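Side-chain contacts in putative lipoprotein (Clostridium difficile, PDB 4EXR), which is of unknown function but, as a putative lipoprotein with two PepSY-type (peptidase propeptide and YPEB) domains, may act at the cell surface: residues A[39-42]-A[43-47]; A[78-81]-A[82-85]. All coordinates share one frame; numbering follows the deposited sequence. Where two conformers were deposited one is given.

Contact 1 (A[39-42]-A[43-47]); sequences NIFK and DKYKD
Phe41 and Tyr45 meet one turn apart at the C-terminal end of helix 34-44. CD2 of Tyr45 lies over one face of the Phe41 ring, towards its rim, 4.0 Å from CE2 of Phe41. The ring planes are inclined at 56°, an oblique pair. Phe41 swings its ring towards the chain ahead, with CG anti to the backbone N (chi1 -180°). This is the packed side: Phe41 is buried against Tyr75 and Met77, and the Tyr45 ring stacks on Tyr75. CG of Lys44 sits 3.5 Å above the centre of one Tyr45 face. The bent Lys44 chain then returns NZ to Tyr45 OH at 3.2 Å, and both groups also bind Asp89.

The other side is polar and exposed, with Lys42 and Asp43 at the surface. In one of two deposited conformers, Lys46 NZ reaches back to Asp43 O and OD1, a doubtful hold.

Tyr45 N still donates to Phe41 O at 2.9 Å, although Tyr45 itself has left helical geometry. The arrangement is the C-terminal end of an amphipathic helix packed on an antiparallel sheet, here in the first PepSY-family region.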
ATOM      1  N   ASN A  39      -6.762   0.671 -19.035  1.00 26.64           N
ATOM      2  CA  ASN A  39      -5.951  -0.275 -19.810  1.00 27.37           C
ATOM      3  C   ASN A  39      -4.615  -0.632 -19.163  1.00 29.81           C
ATOM      4  O   ASN A  39      -4.175  -1.776 -19.245  1.00 32.67           O
ATOM      5  CB  ASN A  39      -5.736   0.225 -21.250  1.00 30.79           C
ATOM      6  CG  ASN A  39      -7.030   0.229 -22.064  1.00 39.34           C
ATOM      7  OD1 ASN A  39      -7.977  -0.494 -21.753  1.00 42.69           O
ATOM      8  ND2 ASN A  39      -7.078   1.060 -23.095  1.00 51.99           N
ATOM      9  N   ILE A  40      -3.971   0.342 -18.528  1.00 27.99           N
ATOM     10  CA  ILE A  40      -2.738   0.086 -17.788  1.00 27.16           C
ATOM     11  C   ILE A  40      -3.015  -0.922 -16.667  1.00 28.66           C
ATOM     12  O   ILE A  40      -2.286  -1.906 -16.486  1.00 31.39           O
ATOM     13  CB  ILE A  40      -2.152   1.394 -17.200  1.00 33.14           C
ATOM     14  CG1 ILE A  40      -1.570   2.272 -18.316  1.00 38.54           C
ATOM     15  CG2 ILE A  40      -1.064   1.096 -16.180  1.00 36.26           C
ATOM     16  CD1 ILE A  40      -1.343   3.697 -17.884  1.00 35.98           C
ATOM     17  N   PHE A  41      -4.100  -0.697 -15.937  1.00 28.92           N
ATOM     18  CA  PHE A  41      -4.464  -1.603 -14.853  1.00 27.45           C
ATOM     19  C   PHE A  41      -4.735  -3.018 -15.390  1.00 32.26           C
ATOM     20  O   PHE A  41      -4.221  -4.009 -14.865  1.00 29.14           O
ATOM     21  CB  PHE A  41      -5.700  -1.075 -14.115  1.00 25.18           C
ATOM     22  CG  PHE A  41      -6.135  -1.950 -12.971  1.00 27.03           C
ATOM     23  CD1 PHE A  41      -7.009  -3.009 -13.181  1.00 24.39           C
ATOM     24  CD2 PHE A  41      -5.660  -1.719 -11.690  1.00 26.85           C
ATOM     25  CE1 PHE A  41      -7.397  -3.837 -12.135  1.00 26.90           C
ATOM     26  CE2 PHE A  41      -6.048  -2.538 -10.637  1.00 26.62           C
ATOM     27  CZ  PHE A  41      -6.924  -3.597 -10.866  1.00 25.86           C
ATOM     28  N   LYS A  42      -5.556  -3.101 -16.429  1.00 31.40           N
ATOM     29  CA  LYS A  42      -5.991  -4.391 -16.957  1.00 33.87           C
ATOM     30  C   LYS A  42      -4.841  -5.159 -17.588  1.00 35.10           C
ATOM     31  O   LYS A  42      -4.815  -6.391 -17.574  1.00 37.29           O
ATOM     32  CB  LYS A  42      -7.088  -4.184 -17.990  1.00 32.97           C
ATOM     33  CG  LYS A  42      -8.448  -3.896 -17.402  1.00 34.24           C
ATOM     34  CD  LYS A  42      -9.461  -3.821 -18.518  1.00 45.19           C
ATOM     35  CE  LYS A  42     -10.871  -3.941 -17.991  1.00 60.34           C
ATOM     36  NZ  LYS A  42     -11.858  -3.772 -19.095  1.00 70.88           N
ATOM     37  N   ASP A  43      -3.895  -4.422 -18.153  1.00 35.64           N
ATOM     38  CA  ASP A  43      -2.720  -5.032 -18.752  1.00 36.23           C
ATOM     39  C   ASP A  43      -1.821  -5.685 -17.698  1.00 38.03           C
ATOM     40  O   ASP A  43      -1.197  -6.716 -17.958  1.00 38.84           O
ATOM     41  CB  ASP A  43      -1.935  -3.997 -19.553  1.00 44.46           C
ATOM     42  CG  ASP A  43      -0.722  -4.592 -20.238  1.00 69.14           C
ATOM     43  OD1 ASP A  43      -0.819  -5.743 -20.718  1.00 70.77           O
ATOM     44  OD2 ASP A  43       0.328  -3.914 -20.290  1.00 79.77           O
ATOM     45  N   LYS A  44      -1.763  -5.086 -16.511  1.00 36.07           N
ATOM     46  CA  LYS A  44      -0.909  -5.591 -15.435  1.00 34.28           C
ATOM     47  C   LYS A  44      -1.587  -6.722 -14.662  1.00 35.43           C
ATOM     48  O   LYS A  44      -0.945  -7.693 -14.255  1.00 36.10           O
ATOM     49  CB  LYS A  44      -0.544  -4.459 -14.470  1.00 36.79           C
ATOM     50  CG  LYS A  44       0.287  -4.899 -13.268  1.00 42.99           C
ATOM     51  CD  LYS A  44       1.773  -4.709 -13.515  1.00 57.89           C
ATOM     52  CE  LYS A  44       2.614  -5.383 -12.432  1.00 66.65           C
ATOM     53  NZ  LYS A  44       2.536  -4.709 -11.102  1.00 63.29           N
ATOM     54  N   TYR A  45      -2.890  -6.579 -14.452  1.00 30.21           N
ATOM     55  CA  TYR A  45      -3.665  -7.530 -13.675  1.00 31.58           C
ATOM     56  C   TYR A  45      -4.762  -8.082 -14.579  1.00 36.54           C
ATOM     57  O   TYR A  45      -5.923  -7.669 -14.513  1.00 33.39           O
ATOM     58  CB  TYR A  45      -4.213  -6.842 -12.420  1.00 28.75           C
ATOM     59  CG  TYR A  45      -3.100  -6.330 -11.531  1.00 32.42           C
ATOM     60  CD1 TYR A  45      -2.189  -7.212 -10.958  1.00 35.86           C
ATOM     61  CD2 TYR A  45      -2.941  -4.963 -11.277  1.00 31.85           C
ATOM     62  CE1 TYR A  45      -1.155  -6.762 -10.158  1.00 38.00           C
ATOM     63  CE2 TYR A  45      -1.900  -4.501 -10.472  1.00 34.58           C
ATOM     64  CZ  TYR A  45      -1.016  -5.406  -9.916  1.00 38.58           C
ATOM     65  OH  TYR A  45       0.012  -4.970  -9.107  1.00 40.59           O
ATOM     66  N   LYS A  46      -4.369  -9.036 -15.417  0.50 36.80           N
ATOM     67  CA  LYS A  46      -5.197  -9.510 -16.521  0.50 38.90           C
ATOM     68  C   LYS A  46      -6.453 -10.263 -16.092  0.50 39.91           C
ATOM     69  O   LYS A  46      -7.393 -10.386 -16.872  0.50 42.31           O
ATOM     70  CB  LYS A  46      -4.360 -10.376 -17.470  0.50 42.26           C
ATOM     71  CG  LYS A  46      -3.172  -9.638 -18.073  0.50 45.91           C
ATOM     72  CD  LYS A  46      -2.308 -10.550 -18.928  0.50 49.46           C
ATOM     73  CE  LYS A  46      -1.106  -9.797 -19.480  0.50 50.08           C
ATOM     74  NZ  LYS A  46      -1.519  -8.626 -20.310  0.50 46.34           N
ATOM     75  N   ASP A  47      -6.474 -10.752 -14.858  1.00 30.23           N
ATOM     76  CA  ASP A  47      -7.633 -11.503 -14.359  1.00 31.44           C
ATOM     77  C   ASP A  47      -8.484 -10.706 -13.365  1.00 32.46           C
ATOM     78  O   ASP A  47      -9.483 -11.206 -12.839  1.00 34.29           O
ATOM     79  CB  ASP A  47      -7.186 -12.828 -13.730  1.00 41.75           C
ATOM     80  CG  ASP A  47      -8.342 -13.795 -13.520  1.00 60.97           C
ATOM     81  OD1 ASP A  47      -9.282 -13.790 -14.351  1.00 54.45           O
ATOM     82  OD2 ASP A  47      -8.319 -14.544 -12.520  1.00 72.21           O
TER

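Contact 2 (A[78-81]-A[82-85])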
ATOM      1  N   LYS A  78      -2.144   3.818  -8.708  1.00 25.35           N
ATOM      2  CA  LYS A  78      -2.278   5.263  -8.903  1.00 27.65           C
ATOM      3  C   LYS A  78      -1.432   5.664 -10.095  1.00 27.03           C
ATOM      4  O   LYS A  78      -0.272   5.277 -10.196  1.00 28.84           O
ATOM      5  CB  LYS A  78      -1.868   6.042  -7.657  1.00 30.80           C
ATOM      6  CG  LYS A  78      -2.843   5.890  -6.492  1.00 33.80           C
ATOM      7  CD  LYS A  78      -2.400   6.744  -5.313  1.00 39.23           C
ATOM      8  CE  LYS A  78      -3.427   6.699  -4.195  1.00 53.05           C
ATOM      9  NZ  LYS A  78      -2.819   7.104  -2.894  1.00 69.10           N
ATOM     10  N   ILE A  79      -2.040   6.426 -10.997  1.00 28.50           N
ATOM     11  CA  ILE A  79      -1.420   6.805 -12.255  1.00 26.64           C
ATOM     12  C   ILE A  79      -1.553   8.310 -12.443  1.00 24.96           C
ATOM     13  O   ILE A  79      -2.656   8.857 -12.343  1.00 26.97           O
ATOM     14  CB  ILE A  79      -2.124   6.084 -13.436  1.00 28.60           C
ATOM     15  CG1 ILE A  79      -1.965   4.565 -13.309  1.00 29.94           C
ATOM     16  CG2 ILE A  79      -1.557   6.559 -14.764  1.00 31.57           C
ATOM     17  CD1 ILE A  79      -3.092   3.786 -13.956  1.00 30.76           C
ATOM     18  N   ASP A  80      -0.433   8.986 -12.696  1.00 25.37           N
ATOM     19  CA  ASP A  80      -0.459  10.414 -13.026  1.00 26.17           C
ATOM     20  C   ASP A  80      -1.269  10.654 -14.298  1.00 28.19           C
ATOM     21  O   ASP A  80      -0.993  10.062 -15.341  1.00 30.46           O
ATOM     22  CB  ASP A  80       0.972  10.932 -13.203  1.00 30.60           C
ATOM     23  CG  ASP A  80       1.044  12.460 -13.346  1.00 40.16           C
ATOM     24  OD1 ASP A  80       0.366  13.038 -14.220  1.00 36.63           O
ATOM     25  OD2 ASP A  80       1.804  13.082 -12.576  1.00 40.76           O
ATOM     26  N   ALA A  81      -2.265  11.530 -14.204  1.00 28.08           N
ATOM     27  CA  ALA A  81      -3.238  11.734 -15.282  1.00 30.48           C
ATOM     28  C   ALA A  81      -2.661  12.561 -16.436  1.00 32.16           C
ATOM     29  O   ALA A  81      -3.318  12.765 -17.449  1.00 32.93           O
ATOM     30  CB  ALA A  81      -4.482  12.403 -14.746  1.00 29.25           C
ATOM     31  N   ASN A  82      -1.438  13.032 -16.272  1.00 29.33           N
ATOM     32  CA  ASN A  82      -0.773  13.770 -17.344  1.00 31.53           C
ATOM     33  C   ASN A  82       0.478  13.077 -17.871  1.00 42.19           C
ATOM     34  O   ASN A  82       0.758  13.119 -19.068  1.00 42.41           O
ATOM     35  CB  ASN A  82      -0.474  15.209 -16.909  1.00 36.81           C
ATOM     36  CG  ASN A  82      -1.732  16.048 -16.830  1.00 39.68           C
ATOM     37  OD1 ASN A  82      -2.395  16.275 -17.843  1.00 35.37           O
ATOM     38  ND2 ASN A  82      -2.079  16.495 -15.628  1.00 32.87           N
ATOM     39  N   THR A  83       1.213  12.416 -16.983  1.00 39.56           N
ATOM     40  CA  THR A  83       2.494  11.829 -17.367  1.00 39.55           C
ATOM     41  C   THR A  83       2.435  10.322 -17.537  1.00 42.89           C
ATOM     42  O   THR A  83       3.342   9.729 -18.121  1.00 38.44           O
ATOM     43  CB  THR A  83       3.594  12.164 -16.349  1.00 40.93           C
ATOM     44  OG1 THR A  83       3.350  11.455 -15.131  1.00 39.38           O
ATOM     45  CG2 THR A  83       3.627  13.671 -16.068  1.00 45.10           C
ATOM     46  N   LYS A  84       1.374   9.710 -17.009  1.00 37.23           N
ATOM     47  CA  LYS A  84       1.183   8.265 -17.076  1.00 40.09           C
ATOM     48  C   LYS A  84       2.115   7.491 -16.129  1.00 38.26           C
ATOM     49  O   LYS A  84       2.114   6.258 -16.129  1.00 37.92           O
ATOM     50  CB  LYS A  84       1.310   7.761 -18.521  1.00 45.48           C
ATOM     51  CG  LYS A  84       0.398   6.616 -18.896  1.00 54.53           C
ATOM     52  CD  LYS A  84       0.883   5.922 -20.168  1.00 67.25           C
ATOM     53  CE  LYS A  84       0.729   6.805 -21.393  1.00 73.69           C
ATOM     54  NZ  LYS A  84      -0.686   6.880 -21.856  1.00 77.78           N
ATOM     55  N   ASP A  85       2.898   8.208 -15.321  1.00 35.12           N
ATOM     56  CA  ASP A  85       3.758   7.569 -14.315  1.00 33.64           C
ATOM     57  C   ASP A  85       2.919   6.784 -13.305  1.00 33.58           C
ATOM     58  O   ASP A  85       1.914   7.291 -12.815  1.00 32.88           O
ATOM     59  CB  ASP A  85       4.527   8.611 -13.516  1.00 34.55           C
ATOM     60  CG  ASP A  85       5.551   9.355 -14.350  1.00 58.88           C
ATOM     61  OD1 ASP A  85       6.181   8.725 -15.231  1.00 64.67           O
ATOM     62  OD2 ASP A  85       5.719  10.577 -14.117  1.00 55.61           O
TER
HETATM   63  O   HOH W   1      -0.820  15.526 -13.136  1.00 30.97           O
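The carboxylate of Asp80 has Thr83 N above its plane, while Asn82 N meets OD1 nearly along the C-O axis. These two backbone N-H groups share Asp80 OD1, at 2.7 Å from Asn82 N and 3.0 Å from Thr83 N. The bond from Asn82 N, two residues on, makes an Asx turn. The Thr83 bond comes in 58° out of the carboxylate plane. CG of Asp80 is anti to its own N (chi1 -172°), which carries the carboxylate forward over the turn. A water adds a third donor to OD1 and accepts from ND2 of Asn82, so it bridges the two side chains. The other oxygen, OD2, is paired with Lys61. These partners would favour a charged Asp80.

Thr83 OG1 packs 3.1 Å from Asp80 CG without bonding to the carboxylate. Thr83 OG1 donates instead to Asp85 OD2 at 2.7 Å, from above that carboxylate. Thr83 OG1 also accepts from Asp85 N at 3.3 Å, an ST turn.

The backbone closes the bend. Lys84 N donates to Asp80 O, and Asp80 N to Asp85 O at 2.9 Å, a nearly straight bond (167°).

This beta-hairpin loop joins strand 73-80 to strand 86-93, one of the two outermost strands of the sheet within this chain. Ala81 packs on Phe62 and Tyr64 of strand 61-69. The Ile79 side chain packs on Ala37 and Ile40 of helix 34-44.

In the fold
Contacts 1 and 2 belong to the same PepSY-family region and meet through Ile40. Ile40 CD1 lies 3.5 Å from CG of Lys84, and Ile40 CG2 lies 4.0 Å from CD1 of Ile79. Contact 1 is mainly a surface contact at the end of helix 34-44, with Phe41 as its buried residue. Contact 2 is partly buried at the end of strand 73-80. Side chains of both pack between helix 34-44 and strand 73-80, at different points along it. Their chemistry differs. Aromatic packing and the Lys44 pairing with Asp89 mark the helix end, whereas a carboxylate receiving backbone N-H groups orders the strand turn.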